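PDB 7KCT: 2-oxoglutarate carboxylase small subunit from Hydrogenobacter thermophilus, which is probably the biotin carboxylase-type subunit of a two-subunit carboxylase, built around an ATP-grasp domain. Local coordinates for residues A17-I22 / Y90-E95; I86-G91 / I108-P113; I301-P306 / E344-A349. One frame throughout, in Å; residues are numbered along the deposited sequence.

Contact 1. Residues A17-I22 / Y90-E95; sequences ANRGEI and YGFLAE. With ADP (adenosine-5'-diphosphate), chain D.
Asn18 and Glu21 supply the polar grip on Tyr90. The side-chain amide of Asn18 sends ND2 to Tyr90 O at 2.9 Å, with the acceptor close to the amide plane, and the same nitrogen also serves Pro88 O; OD1 takes the backbone N-H of Arg19 on a lone pair, which fixes the amide's rotation. At the other end of the tyrosine, OH donates to Glu21 OE2 over 2.5 Å, a very short bond. The glutamate chain folds at chi2 (92°) to bring OE2 to the ring's edge, and Lys396 pairs with that same oxygen.

Two waters add bridges: one joins Ala17 O to Leu93 N, the other links Tyr90 OH with Arg19 O and Ile22 N.

The apolar part is a CH-pi contact, Ile22 CG2 standing 4.1 Å from the Tyr90 ring centroid, over one face. Tyr90 and Gly91 line the ADP pocket, Tyr90 CD1 lying 3.8 Å from ADP C5'. Phe92 turns its edge to Asn18, CE2 lying 3.4 Å from OD1.

Within the biotin carboxylase N-terminal domain, this fastens the start of helix 20-32 to the Gly91-Ala94 type II' turn between strand 85-87 and helix 97-105, with strand 393-401 touching Glu21 and Tyr90.

Contact 2. Residues I86-G91 / I108-P113; sequences IHPGYG and ITFIGP. With ADP (adenosine-5'-diphosphate), chain D.
Phe110 holds CG anti to its backbone N (chi1 -176°), which carries the far end of the ring to Pro88: CZ comes to 3.6 Å from Pro88 CG, the two side chains crossing at about a right angle. Ile108 likewise has CG2 anti to N, and this methyl lies 3.7 Å from Ile86 CG1. Ile111 sets its CG2 3.7 Å from His87 CD2.

The backbones run parallel, with Ile86 bridging Phe110. Ile86 spends both its polar backbone atoms on the neighbouring strand: its N gives to Thr109 O at 2.9 Å, and its O receives Ile111 N at 3.0 Å. At the strand's end, His87 ND1 accepts the N-H of Gly89, in the loop that follows, with the donor in the plane of the imidazole; NE2 bonds Gln320, so the ring is pinned at both nitrogens. Further on, Gly91 CA reaches 3.5 Å from O4' of ADP, bringing the loop after the strand into the nucleotide pocket.

This is one beta-alpha-beta unit of the Rossmann-like N-terminal domain: strands 85-87 and 109-110 are joined by helix 97-105, which packs on Ile86 and Phe110, while helix 316-324 touches Thr109 and Ile111, and strand 13-16 lies on the far side of 85-87.

Contact 3. Residues I301-P306 / E344-A349; sequences IQVEHP and ECRINA. With ADP (adenosine-5'-diphosphate), chain D.
Arg346 and Val303 meet beside the diphosphate of ADP, where the ATP-grasp part of the chain faces the biotin carboxylase C-terminal part. From CB the arginine runs out nearly straight to NE, since chi2 and chi3 are both close to anti (-157° and -175°). CD passes 4.1 Å from Val303 CG1, and NE pairs with Glu248. CZ lies beneath that same valine methyl, 3.4 Å away, so the methyl sits over one face of the guanidinium, near its centre. The polar work is done round the edge: NH1 donates to ADP O1A and weakly to O3A, while NH2 gives a 2.9 Å bond to O3A and a salt bridge to Glu304 OE1 at 3.1 Å. The carboxylate and guanidinium planes are 39° apart. Glu304 has a second cation at its other oxygen: OE2 pairs with Lys245, and the two positive groups probably help to hold this acid beside the phosphates.

Val303 also contributes its backbone: N donates to ADP O1B at 2.8 Å in a nearly straight bond, and the type I turn Gln302-His305 presents it. Glu344, on the same strand as Arg346, extends to the turn, with OE1 3.2 Å from Glu304 CA. Its other oxygen, OE2, is buried without a polar partner in the model and rests 3.7 Å from Pro306 CD.

How the contacts relate
All three contacts are buried and touch the same ADP: contacts 1 and 2 through the shared Tyr90 and Gly91, contact 3 through Val303, Glu304 and Arg346, with Gln302 also close. Contacts 1 and 2 lie within the N-terminal domain, and a probable backbone bond from Ala17 N to His87 O ties them together. Contact 2 is mainly sheet backbone and apolar packing, whereas contact 1 relies on side-chain hydrogen bonds, water and a ring face. Contact 3 joins two other parts of the fold and is the most charged, with Arg346 and Val303 N bonded to the diphosphate. It meets the N-terminal domain where Tyr90 CZ packs 3.4 Å from Val303 CG2, near the ligand itself.

Contact 1. Residues A17-I22 / Y90-E95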
loop_
_atom_site.group_PDB
_atom_site.type_symbol
_atom_site.label_atom_id
_atom_site.label_comp_id
_atom_site.label_asym_id
_atom_site.label_seq_id
_atom_site.Cartn_x
_atom_site.Cartn_y
_atom_site.Cartn_z
ATOM N N ALA A 17 3.770 -17.891 16.528
ATOM C CA ALA A 17 4.993 -18.178 17.290
ATOM C C ALA A 17 6.182 -17.440 16.665
ATOM O O ALA A 17 7.077 -18.030 16.055
ATOM C CB ALA A 17 5.240 -19.678 17.360
ATOM N N ASN A 18 6.120 -16.113 16.699
ATOM C CA ASN A 18 7.128 -15.288 16.025
ATOM C C ASN A 18 6.952 -13.828 16.448
ATOM O O ASN A 18 6.216 -13.541 17.398
ATOM C CB ASN A 18 7.056 -15.452 14.511
ATOM C CG ASN A 18 8.433 -15.338 13.852
ATOM O OD1 ASN A 18 9.154 -14.339 14.003
ATOM N ND2 ASN A 18 8.790 -16.352 13.110
ATOM N N ARG A 19 7.700 -12.918 15.810
ATOM C CA ARG A 19 7.784 -11.523 16.247
ATOM C C ARG A 19 7.914 -10.601 15.052
ATOM O O ARG A 19 8.022 -11.041 13.908
ATOM C CB ARG A 19 8.974 -11.310 17.199
ATOM C CG ARG A 19 10.366 -11.645 16.614
ATOM C CD ARG A 19 11.549 -11.162 17.494
ATOM N NE ARG A 19 11.561 -9.697 17.611
ATOM C CZ ARG A 19 11.963 -8.856 16.677
ATOM N NH1 ARG A 19 12.425 -9.290 15.495
ATOM N NH2 ARG A 19 11.868 -7.548 16.924
ATOM N N GLY A 20 7.903 -9.294 15.323
ATOM C CA GLY A 20 8.357 -8.383 14.305
ATOM C C GLY A 20 7.379 -8.324 13.147
ATOM O O GLY A 20 6.192 -8.570 13.301
ATOM N N GLU A 21 7.893 -8.036 11.961
ATOM C CA GLU A 21 7.000 -7.766 10.833
ATOM C C GLU A 21 6.165 -8.975 10.441
ATOM O O GLU A 21 5.022 -8.814 9.991
ATOM C CB GLU A 21 7.785 -7.256 9.618
ATOM C CG GLU A 21 8.741 -8.246 8.928
ATOM C CD GLU A 21 8.082 -9.001 7.789
ATOM O OE1 GLU A 21 6.887 -8.725 7.486
ATOM O OE2 GLU A 21 8.775 -9.860 7.182
ATOM N N ILE A 22 6.740 -10.185 10.518
ATOM C CA ILE A 22 6.012 -11.373 10.069
ATOM C C ILE A 22 4.903 -11.702 11.066
ATOM O O ILE A 22 3.836 -12.190 10.682
ATOM C CB ILE A 22 7.005 -12.537 9.835
ATOM C CG1 ILE A 22 6.311 -13.730 9.196
ATOM C CG2 ILE A 22 7.664 -13.036 11.140
ATOM C CD1 ILE A 22 5.675 -13.468 7.835
ATOM N N TYR A 90 8.606 -17.309 9.790
ATOM C CA TYR A 90 9.849 -17.769 9.171
ATOM C C TYR A 90 10.971 -17.690 10.196
ATOM O O TYR A 90 10.879 -16.963 11.177
ATOM C CB TYR A 90 10.183 -16.950 7.881
ATOM C CG TYR A 90 10.234 -15.439 8.004
ATOM C CD1 TYR A 90 11.220 -14.825 8.780
ATOM C CD2 TYR A 90 9.331 -14.632 7.329
ATOM C CE1 TYR A 90 11.296 -13.447 8.877
ATOM C CE2 TYR A 90 9.392 -13.247 7.429
ATOM C CZ TYR A 90 10.358 -12.676 8.237
ATOM O OH TYR A 90 10.484 -11.318 8.353
ATOM N N GLY A 91 12.018 -18.517 10.024
ATOM C CA GLY A 91 13.038 -18.587 11.050
ATOM C C GLY A 91 12.526 -19.294 12.304
ATOM O O GLY A 91 11.461 -19.917 12.323
ATOM N N PHE A 92 13.297 -19.150 13.384
ATOM C CA PHE A 92 12.952 -19.760 14.663
ATOM C C PHE A 92 12.555 -21.224 14.460
ATOM O O PHE A 92 13.404 -22.000 14.041
ATOM C CB PHE A 92 11.874 -18.935 15.338
ATOM C CG PHE A 92 12.325 -17.524 15.704
ATOM C CD1 PHE A 92 13.504 -17.315 16.402
ATOM C CD2 PHE A 92 11.569 -16.423 15.345
ATOM C CE1 PHE A 92 13.923 -16.029 16.748
ATOM C CE2 PHE A 92 11.991 -15.134 15.661
ATOM C CZ PHE A 92 13.155 -14.942 16.396
ATOM N N LEU A 93 11.297 -21.633 14.706
ATOM C CA LEU A 93 10.931 -23.059 14.657
ATOM C C LEU A 93 10.174 -23.472 13.392
ATOM O O LEU A 93 9.640 -24.591 13.327
ATOM C CB LEU A 93 10.091 -23.433 15.871
ATOM C CG LEU A 93 10.819 -23.333 17.209
ATOM C CD1 LEU A 93 9.818 -23.557 18.351
ATOM C CD2 LEU A 93 11.998 -24.261 17.325
ATOM N N ALA A 94 10.075 -22.581 12.410
ATOM C CA ALA A 94 9.237 -22.816 11.241
ATOM C C ALA A 94 9.659 -24.043 10.431
ATOM O O ALA A 94 8.814 -24.664 9.767
ATOM C CB ALA A 94 9.263 -21.577 10.346
ATOM N N GLU A 95 10.947 -24.363 10.403
ATOM C CA GLU A 95 11.425 -25.548 9.705
ATOM C C GLU A 95 11.991 -26.571 10.690
ATOM O O GLU A 95 12.896 -27.341 10.347
ATOM C CB GLU A 95 12.454 -25.175 8.649
ATOM C CG GLU A 95 11.895 -24.299 7.566
HETATM P PB ADP D . 14.208 -15.934 3.378
HETATM O O1B ADP D . 12.821 -15.980 3.993
HETATM O O2B ADP D . 14.419 -15.581 1.923
HETATM O O3B ADP D . 15.176 -16.943 3.909
HETATM P PA ADP D . 16.199 -14.706 5.136
HETATM O O1A ADP D . 16.665 -13.549 5.953
HETATM O O2A ADP D . 17.097 -15.862 4.733
HETATM O O3A ADP D . 15.078 -14.441 4.046
HETATM O "O5'" ADP D . 15.265 -15.664 6.585
HETATM C "C5'" ADP D . 14.836 -14.737 7.670
HETATM C "C4'" ADP D . 15.121 -15.224 9.017
HETATM O "O4'" ADP D . 15.185 -16.626 9.159
HETATM C "C3'" ADP D . 16.597 -14.578 9.300
HETATM O "O3'" ADP D . 16.648 -14.200 10.569
HETATM C "C2'" ADP D . 17.425 -15.876 8.950
HETATM O "O2'" ADP D . 18.555 -15.974 9.683
HETATM C "C1'" ADP D . 16.438 -16.900 9.585
HETATM N N9 ADP D . 16.535 -18.308 9.018
HETATM C C8 ADP D . 16.503 -18.732 7.666
HETATM N N7 ADP D . 16.639 -20.077 7.524
HETATM C C5 ADP D . 16.718 -20.542 8.819
HETATM C C6 ADP D . 16.869 -21.850 9.318
HETATM N N6 ADP D . 16.947 -22.927 8.457
HETATM N N1 ADP D . 16.935 -22.069 10.672
HETATM C C2 ADP D . 16.875 -20.925 11.453
HETATM N N3 ADP D . 16.735 -19.617 11.121
HETATM C C4 ADP D . 16.653 -19.465 9.765
HETATM O O HOH W 1 8.607 -20.510 14.884
HETATM O O HOH W 2 9.779 -10.711 11.254
#

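Contact 2. Residues I86-G91 / I108-P113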
loop_
_atom_site.group_PDB
_atom_site.type_symbol
_atom_site.label_atom_id
_atom_site.label_comp_id
_atom_site.label_asym_id
_atom_site.label_seq_id
_atom_site.Cartn_x
_atom_site.Cartn_y
_atom_site.Cartn_z
ATOM N N ILE A 86 -1.162 -23.021 15.187
ATOM C CA ILE A 86 0.036 -22.220 15.406
ATOM C C ILE A 86 0.630 -21.869 14.058
ATOM O O ILE A 86 0.846 -22.754 13.216
ATOM C CB ILE A 86 1.095 -22.944 16.257
ATOM C CG1 ILE A 86 0.632 -23.169 17.684
ATOM C CG2 ILE A 86 2.439 -22.161 16.389
ATOM C CD1 ILE A 86 1.598 -23.890 18.577
ATOM N N HIS A 87 0.897 -20.582 13.847
ATOM C CA HIS A 87 1.627 -20.185 12.663
ATOM C C HIS A 87 3.068 -19.862 13.049
ATOM O O HIS A 87 3.265 -18.980 13.900
ATOM C CB HIS A 87 0.961 -18.979 11.978
ATOM C CG HIS A 87 1.456 -18.767 10.582
ATOM N ND1 HIS A 87 2.796 -18.689 10.302
ATOM C CD2 HIS A 87 0.817 -18.595 9.402
ATOM C CE1 HIS A 87 2.967 -18.507 9.009
ATOM N NE2 HIS A 87 1.782 -18.445 8.441
ATOM N N PRO A 88 4.097 -20.543 12.525
ATOM C CA PRO A 88 5.476 -20.289 12.979
ATOM C C PRO A 88 6.195 -19.133 12.292
ATOM O O PRO A 88 7.343 -18.834 12.650
ATOM C CB PRO A 88 6.175 -21.603 12.639
ATOM C CG PRO A 88 5.584 -21.990 11.330
ATOM C CD PRO A 88 4.079 -21.590 11.482
ATOM N N GLY A 89 5.589 -18.496 11.303
ATOM C CA GLY A 89 6.293 -17.453 10.551
ATOM C C GLY A 89 7.450 -18.015 9.741
ATOM O O GLY A 89 7.338 -19.080 9.107
ATOM N N TYR A 90 8.606 -17.309 9.790
ATOM C CA TYR A 90 9.849 -17.769 9.171
ATOM C C TYR A 90 10.971 -17.690 10.196
ATOM O O TYR A 90 10.879 -16.963 11.177
ATOM C CB TYR A 90 10.183 -16.950 7.881
ATOM C CG TYR A 90 10.234 -15.439 8.004
ATOM C CD1 TYR A 90 11.220 -14.825 8.780
ATOM C CD2 TYR A 90 9.331 -14.632 7.329
ATOM C CE1 TYR A 90 11.296 -13.447 8.877
ATOM C CE2 TYR A 90 9.392 -13.247 7.429
ATOM C CZ TYR A 90 10.358 -12.676 8.237
ATOM O OH TYR A 90 10.484 -11.318 8.353
ATOM N N GLY A 91 12.018 -18.517 10.024
ATOM C CA GLY A 91 13.038 -18.587 11.050
ATOM C C GLY A 91 12.526 -19.294 12.304
ATOM O O GLY A 91 11.461 -19.917 12.323
ATOM N N ILE A 108 -2.757 -29.871 18.015
ATOM C CA ILE A 108 -2.695 -28.483 17.536
ATOM C C ILE A 108 -2.323 -28.514 16.063
ATOM O O ILE A 108 -1.404 -29.242 15.674
ATOM C CB ILE A 108 -1.649 -27.674 18.321
ATOM C CG1 ILE A 108 -1.965 -27.677 19.808
ATOM C CG2 ILE A 108 -1.544 -26.219 17.819
ATOM C CD1 ILE A 108 -3.231 -26.972 20.146
ATOM N N THR A 109 -3.004 -27.726 15.239
ATOM C CA THR A 109 -2.681 -27.715 13.809
ATOM C C THR A 109 -1.465 -26.797 13.549
ATOM O O THR A 109 -1.502 -25.582 13.815
ATOM C CB THR A 109 -3.899 -27.281 12.984
ATOM O OG1 THR A 109 -4.996 -28.184 13.184
ATOM C CG2 THR A 109 -3.623 -27.276 11.483
ATOM N N PHE A 110 -0.382 -27.384 13.051
ATOM C CA PHE A 110 0.784 -26.630 12.565
ATOM C C PHE A 110 0.451 -26.065 11.179
ATOM O O PHE A 110 0.097 -26.831 10.276
ATOM C CB PHE A 110 2.007 -27.560 12.545
ATOM C CG PHE A 110 3.303 -26.885 12.142
ATOM C CD1 PHE A 110 4.038 -26.200 13.079
ATOM C CD2 PHE A 110 3.794 -26.973 10.835
ATOM C CE1 PHE A 110 5.229 -25.579 12.732
ATOM C CE2 PHE A 110 4.987 -26.329 10.470
ATOM C CZ PHE A 110 5.689 -25.629 11.408
ATOM N N ILE A 111 0.543 -24.737 11.005
ATOM C CA ILE A 111 0.231 -24.074 9.723
ATOM C C ILE A 111 1.517 -24.099 8.893
ATOM O O ILE A 111 2.378 -23.197 8.968
ATOM C CB ILE A 111 -0.316 -22.655 9.931
ATOM C CG1 ILE A 111 -1.631 -22.723 10.723
ATOM C CG2 ILE A 111 -0.509 -21.931 8.600
ATOM C CD1 ILE A 111 -2.106 -21.366 11.256
ATOM N N GLY A 112 1.644 -25.141 8.087
ATOM C CA GLY A 112 2.872 -25.477 7.401
ATOM C C GLY A 112 2.719 -26.858 6.789
ATOM O O GLY A 112 1.631 -27.443 6.831
ATOM N N PRO A 113 3.764 -27.380 6.145
ATOM C CA PRO A 113 3.648 -28.699 5.501
ATOM C C PRO A 113 3.763 -29.780 6.576
ATOM O O PRO A 113 4.103 -29.518 7.723
ATOM C CB PRO A 113 4.814 -28.714 4.485
ATOM C CG PRO A 113 5.845 -27.809 5.082
ATOM C CD PRO A 113 5.055 -26.724 5.855
HETATM P PB ADP D . 14.208 -15.934 3.378
HETATM O O1B ADP D . 12.821 -15.980 3.993
HETATM O O2B ADP D . 14.419 -15.581 1.923
HETATM O O3B ADP D . 15.176 -16.943 3.909
HETATM P PA ADP D . 16.199 -14.706 5.136
HETATM O O1A ADP D . 16.665 -13.549 5.953
HETATM O O2A ADP D . 17.097 -15.862 4.733
HETATM O O3A ADP D . 15.078 -14.441 4.046
HETATM O "O5'" ADP D . 15.265 -15.664 6.585
HETATM C "C5'" ADP D . 14.836 -14.737 7.670
HETATM C "C4'" ADP D . 15.121 -15.224 9.017
HETATM O "O4'" ADP D . 15.185 -16.626 9.159
HETATM C "C3'" ADP D . 16.597 -14.578 9.300
HETATM O "O3'" ADP D . 16.648 -14.200 10.569
HETATM C "C2'" ADP D . 17.425 -15.876 8.950
HETATM O "O2'" ADP D . 18.555 -15.974 9.683
HETATM C "C1'" ADP D . 16.438 -16.900 9.585
HETATM N N9 ADP D . 16.535 -18.308 9.018
HETATM C C8 ADP D . 16.503 -18.732 7.666
HETATM N N7 ADP D . 16.639 -20.077 7.524
HETATM C C5 ADP D . 16.718 -20.542 8.819
HETATM C C6 ADP D . 16.869 -21.850 9.318
HETATM N N6 ADP D . 16.947 -22.927 8.457
HETATM N N1 ADP D . 16.935 -22.069 10.672
HETATM C C2 ADP D . 16.875 -20.925 11.453
HETATM N N3 ADP D . 16.735 -19.617 11.121
HETATM C C4 ADP D . 16.653 -19.465 9.765
#

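Contact 3. Residues I301-P306 / E344-A349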
loop_
_atom_site.group_PDB
_atom_site.type_symbol
_atom_site.label_atom_id
_atom_site.label_comp_id
_atom_site.label_asym_id
_atom_site.label_seq_id
_atom_site.Cartn_x
_atom_site.Cartn_y
_atom_site.Cartn_z
ATOM N N ILE A 301 6.953 -20.118 4.622
ATOM C CA ILE A 301 6.860 -18.813 3.973
ATOM C C ILE A 301 8.245 -18.174 3.997
ATOM O O ILE A 301 9.051 -18.439 4.890
ATOM C CB ILE A 301 5.831 -17.926 4.699
ATOM C CG1 ILE A 301 5.388 -16.770 3.811
ATOM C CG2 ILE A 301 6.401 -17.406 6.040
ATOM C CD1 ILE A 301 4.426 -17.140 2.704
ATOM N N GLN A 302 8.540 -17.351 3.005
ATOM C CA GLN A 302 9.762 -16.558 3.000
ATOM C C GLN A 302 9.486 -15.064 3.173
ATOM O O GLN A 302 8.426 -14.559 2.809
ATOM C CB GLN A 302 10.502 -16.751 1.673
ATOM C CG GLN A 302 10.971 -18.137 1.403
ATOM C CD GLN A 302 11.767 -18.189 0.115
ATOM O OE1 GLN A 302 11.250 -17.869 -0.949
ATOM N NE2 GLN A 302 13.040 -18.524 0.221
ATOM N N VAL A 303 10.522 -14.352 3.615
ATOM C CA VAL A 303 10.468 -12.903 3.784
ATOM C C VAL A 303 9.858 -12.208 2.578
ATOM O O VAL A 303 8.980 -11.346 2.714
ATOM C CB VAL A 303 11.897 -12.388 4.062
ATOM C CG1 VAL A 303 11.998 -10.847 3.993
ATOM C CG2 VAL A 303 12.356 -12.861 5.450
ATOM N N GLU A 304 10.271 -12.610 1.382
ATOM C CA GLU A 304 9.992 -11.900 0.151
ATOM C C GLU A 304 8.717 -12.353 -0.552
ATOM O O GLU A 304 8.483 -11.962 -1.719
ATOM C CB GLU A 304 11.217 -12.039 -0.782
ATOM C CG GLU A 304 11.576 -13.508 -1.200
ATOM C CD GLU A 304 12.611 -14.252 -0.305
ATOM O OE1 GLU A 304 12.826 -13.907 0.874
ATOM O OE2 GLU A 304 13.260 -15.214 -0.804
ATOM N N HIS A 305 7.849 -13.097 0.136
ATOM C CA HIS A 305 6.590 -13.506 -0.485
ATOM C C HIS A 305 5.740 -12.353 -1.006
ATOM O O HIS A 305 4.930 -12.600 -1.919
ATOM C CB HIS A 305 5.751 -14.371 0.482
ATOM C CG HIS A 305 5.076 -13.601 1.573
ATOM N ND1 HIS A 305 5.676 -13.406 2.797
ATOM C CD2 HIS A 305 3.857 -13.013 1.656
ATOM C CE1 HIS A 305 4.873 -12.687 3.574
ATOM N NE2 HIS A 305 3.767 -12.423 2.901
ATOM N N PRO A 306 5.814 -11.124 -0.482
ATOM C CA PRO A 306 4.918 -10.080 -1.012
ATOM C C PRO A 306 5.128 -9.756 -2.483
ATOM O O PRO A 306 4.132 -9.461 -3.154
ATOM C CB PRO A 306 5.201 -8.871 -0.097
ATOM C CG PRO A 306 5.571 -9.519 1.216
ATOM C CD PRO A 306 6.453 -10.698 0.782
ATOM N N GLU A 344 10.875 -5.580 -3.898
ATOM C CA GLU A 344 10.946 -5.476 -2.463
ATOM C C GLU A 344 12.365 -5.131 -2.048
ATOM O O GLU A 344 13.329 -5.773 -2.478
ATOM C CB GLU A 344 10.501 -6.793 -1.772
ATOM C CG GLU A 344 10.906 -6.868 -0.265
ATOM C CD GLU A 344 10.381 -8.114 0.463
ATOM O OE1 GLU A 344 11.149 -9.048 0.830
ATOM O OE2 GLU A 344 9.172 -8.145 0.711
ATOM N N CYS A 345 12.485 -4.188 -1.129
ATOM C CA CYS A 345 13.757 -3.849 -0.528
ATOM C C CYS A 345 13.662 -4.073 0.971
ATOM O O CYS A 345 12.684 -3.661 1.598
ATOM C CB CYS A 345 14.170 -2.422 -0.848
ATOM S SG CYS A 345 14.469 -2.073 -2.588
ATOM N N ARG A 346 14.662 -4.749 1.526
ATOM C CA ARG A 346 14.746 -4.958 2.964
ATOM C C ARG A 346 15.388 -3.740 3.575
ATOM O O ARG A 346 16.510 -3.372 3.194
ATOM C CB ARG A 346 15.553 -6.203 3.299
ATOM C CG ARG A 346 15.019 -7.407 2.575
ATOM C CD ARG A 346 15.421 -8.642 3.299
ATOM N NE ARG A 346 15.038 -9.846 2.575
ATOM C CZ ARG A 346 15.247 -11.052 3.064
ATOM N NH1 ARG A 346 15.810 -11.150 4.268
ATOM N NH2 ARG A 346 14.939 -12.137 2.354
ATOM N N ILE A 347 14.672 -3.111 4.500
ATOM C CA ILE A 347 15.172 -1.968 5.254
ATOM C C ILE A 347 15.711 -2.539 6.553
ATOM O O ILE A 347 14.934 -2.848 7.462
ATOM C CB ILE A 347 14.088 -0.930 5.551
ATOM C CG1 ILE A 347 13.216 -0.677 4.337
ATOM C CG2 ILE A 347 14.713 0.314 6.083
ATOM C CD1 ILE A 347 13.907 -0.149 3.252
ATOM N N ASN A 348 17.033 -2.684 6.646
ATOM C CA ASN A 348 17.669 -3.270 7.809
ATOM C C ASN A 348 18.368 -2.191 8.611
ATOM O O ASN A 348 18.852 -1.188 8.063
ATOM C CB ASN A 348 18.707 -4.346 7.425
ATOM C CG ASN A 348 18.121 -5.481 6.625
ATOM O OD1 ASN A 348 17.026 -5.960 6.898
ATOM N ND2 ASN A 348 18.868 -5.937 5.621
ATOM N N ALA A 349 18.422 -2.395 9.916
ATOM C CA ALA A 349 19.197 -1.536 10.809
ATOM C C ALA A 349 20.634 -2.056 10.745
ATOM O O ALA A 349 21.026 -2.933 11.510
ATOM C CB ALA A 349 18.655 -1.581 12.236
HETATM P PB ADP D . 14.208 -15.934 3.378
HETATM O O1B ADP D . 12.821 -15.980 3.993
HETATM O O2B ADP D . 14.419 -15.581 1.923
HETATM O O3B ADP D . 15.176 -16.943 3.909
HETATM P PA ADP D . 16.199 -14.706 5.136
HETATM O O1A ADP D . 16.665 -13.549 5.953
HETATM O O2A ADP D . 17.097 -15.862 4.733
HETATM O O3A ADP D . 15.078 -14.441 4.046
HETATM O "O5'" ADP D . 15.265 -15.664 6.585
HETATM C "C5'" ADP D . 14.836 -14.737 7.670
HETATM C "C4'" ADP D . 15.121 -15.224 9.017
HETATM O "O4'" ADP D . 15.185 -16.626 9.159
HETATM C "C3'" ADP D . 16.597 -14.578 9.300
HETATM O "O3'" ADP D . 16.648 -14.200 10.569
HETATM C "C2'" ADP D . 17.425 -15.876 8.950
HETATM O "O2'" ADP D . 18.555 -15.974 9.683
HETATM C "C1'" ADP D . 16.438 -16.900 9.585
HETATM N N9 ADP D . 16.535 -18.308 9.018
HETATM C C8 ADP D . 16.503 -18.732 7.666
HETATM N N7 ADP D . 16.639 -20.077 7.524
HETATM C C5 ADP D . 16.718 -20.542 8.819
HETATM C C6 ADP D . 16.869 -21.850 9.318
HETATM N N6 ADP D . 16.947 -22.927 8.457
HETATM N N1 ADP D . 16.935 -22.069 10.672
HETATM C C2 ADP D . 16.875 -20.925 11.453
HETATM N N3 ADP D . 16.735 -19.617 11.121
HETATM C C4 ADP D . 16.653 -19.465 9.765
#